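Local coordinates for protein imelysin (PDB 3OYV) that is probably an outer-membrane protein of the imelysin family, implicated in bacterial iron uptake, at residues 151-156 against 211-216. Numbering follows the deposited sequence. Where two conformers were deposited one is given.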
loop_
_atom_site.group_PDB
_atom_site.type_symbol
_atom_site.label_atom_id
_atom_site.label_comp_id
_atom_site.label_asym_id
_atom_site.label_seq_id
_atom_site.Cartn_x
_atom_site.Cartn_y
_atom_site.Cartn_z
ATOM N N THR A 151 19.905 4.752 -13.963
ATOM C CA THR A 151 20.784 5.214 -15.032
ATOM C C THR A 151 21.984 5.962 -14.493
ATOM O O THR A 151 23.106 5.764 -14.983
ATOM C CB THR A 151 19.982 6.048 -16.042
ATOM O OG1 THR A 151 19.013 5.187 -16.659
ATOM C CG2 THR A 151 20.866 6.692 -17.129
ATOM N N VAL A 152 21.783 6.786 -13.470
ATOM C CA VAL A 152 22.885 7.517 -12.839
ATOM C C VAL A 152 23.904 6.555 -12.219
ATOM O O VAL A 152 25.118 6.707 -12.421
ATOM C CB VAL A 152 22.386 8.522 -11.796
ATOM C CG1 VAL A 152 23.522 9.120 -10.987
ATOM C CG2 VAL A 152 21.553 9.650 -12.445
ATOM N N ILE A 153 23.423 5.574 -11.454
ATOM C CA ILE A 153 24.323 4.615 -10.812
ATOM C C ILE A 153 25.009 3.751 -11.885
ATOM O O ILE A 153 26.222 3.496 -11.764
ATOM C CB ILE A 153 23.614 3.748 -9.743
ATOM C CG1 ILE A 153 22.970 4.610 -8.643
ATOM C CG2 ILE A 153 24.621 2.754 -9.091
ATOM C CD1 ILE A 153 23.924 5.516 -7.819
ATOM N N ALA A 154 24.286 3.339 -12.926
ATOM C CA ALA A 154 24.868 2.531 -14.001
ATOM C C ALA A 154 26.058 3.271 -14.635
ATOM O O ALA A 154 27.055 2.635 -14.979
ATOM C CB ALA A 154 23.828 2.178 -15.060
ATOM N N GLY A 155 25.946 4.586 -14.791
ATOM C CA GLY A 155 27.031 5.358 -15.398
ATOM C C GLY A 155 28.223 5.500 -14.474
ATOM O O GLY A 155 29.346 5.612 -14.953
ATOM N N ALA A 156 28.007 5.508 -13.162
ATOM C CA ALA A 156 29.067 5.730 -12.178
ATOM C C ALA A 156 29.691 4.450 -11.645
ATOM O O ALA A 156 30.883 4.443 -11.316
ATOM C CB ALA A 156 28.569 6.586 -11.007
ATOM N N SER A 211 24.932 5.546 0.592
ATOM C CA SER A 211 26.318 5.951 0.878
ATOM C C SER A 211 27.039 6.388 -0.391
ATOM O O SER A 211 27.784 7.374 -0.409
ATOM C CB SER A 211 27.118 4.799 1.531
ATOM O OG SER A 211 26.633 4.463 2.828
ATOM N N TYR A 212 26.834 5.620 -1.449
ATOM C CA TYR A 212 27.498 5.910 -2.714
ATOM C C TYR A 212 27.050 7.265 -3.271
ATOM O O TYR A 212 27.872 8.073 -3.705
ATOM C CB TYR A 212 27.269 4.789 -3.714
ATOM C CG TYR A 212 28.134 4.959 -4.937
ATOM C CD1 TYR A 212 29.424 4.412 -4.977
ATOM C CD2 TYR A 212 27.699 5.684 -6.039
ATOM C CE1 TYR A 212 30.249 4.592 -6.093
ATOM C CE2 TYR A 212 28.519 5.850 -7.162
ATOM C CZ TYR A 212 29.784 5.298 -7.181
ATOM O OH TYR A 212 30.608 5.477 -8.285
ATOM N N ILE A 213 25.748 7.535 -3.226
ATOM C CA ILE A 213 25.220 8.829 -3.675
ATOM C C ILE A 213 25.716 9.986 -2.793
ATOM O O ILE A 213 26.131 11.037 -3.300
ATOM C CB ILE A 213 23.660 8.805 -3.718
ATOM C CG1 ILE A 213 23.192 7.744 -4.719
ATOM C CG2 ILE A 213 23.115 10.186 -4.095
ATOM C CD1 ILE A 213 21.665 7.375 -4.594
ATOM N N ALA A 214 25.687 9.780 -1.476
ATOM C CA ALA A 214 26.033 10.818 -0.512
ATOM C C ALA A 214 27.523 11.220 -0.547
ATOM O O ALA A 214 27.844 12.346 -0.193
ATOM C CB ALA A 214 25.646 10.382 0.922
ATOM N N ASN A 215 28.377 10.312 -1.014
ATOM C CA ASN A 215 29.825 10.583 -1.101
ATOM C C ASN A 215 30.110 11.597 -2.222
ATOM O O ASN A 215 30.004 11.242 -3.399
ATOM C CB ASN A 215 30.579 9.280 -1.335
ATOM C CG ASN A 215 32.103 9.455 -1.348
ATOM O OD1 ASN A 215 32.617 10.581 -1.276
ATOM N ND2 ASN A 215 32.813 8.349 -1.457
ATOM N N ASN A 216 30.477 12.829 -1.842
ATOM C CA ASN A 216 30.763 13.924 -2.804
ATOM C C ASN A 216 31.750 13.499 -3.872
ATOM O O ASN A 216 31.629 13.889 -5.035
ATOM C CB ASN A 216 31.315 15.175 -2.094
ATOM C CG ASN A 216 30.280 15.898 -1.272
ATOM O OD1 ASN A 216 29.079 15.619 -1.386
ATOM N ND2 ASN A 216 30.732 16.818 -0.417
#
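At one end of this helical protein, the short helix 149-156 packs against the C-terminal turn of the long helix 189-214. Ile-153 meets both Tyr-212 and Ile-213; Ala-156 meets Tyr-212. CD1 of Ile-153 touches both partners, 3.9 Å from CG1 of Ile-213 and 4.2 Å from CD2 of Tyr-212. The two isoleucine side chains cross at about a right angle. The ring of Tyr-212 reaches alongside Ile-153 in the opposing direction. Its CG stands anti to the backbone N (chi1 -170°), which extends the ring toward the last turn of helix 149-156. There the methyl of Ala-156 lies at the ring edge, near its plane, with CB 3.9 Å from CE2 of Tyr-212. The phenol OH of Tyr-212 sits 3.2 Å from the carbonyl O of Ala-156. Leu-160 of helix 158-177 touches both Ile-153 and Tyr-212, while Leu-72 and Val-75 of helix 71-102 pack on Ile-213. Replacing Tyr-212 with an alanine would probably open a gap beside the Ala-156 methyl and leave CD1 of Ile-153 with Ile-213 alone across this contact. The join therefore rests mainly on the fit of aliphatic groups against one another and against the tyrosine ring.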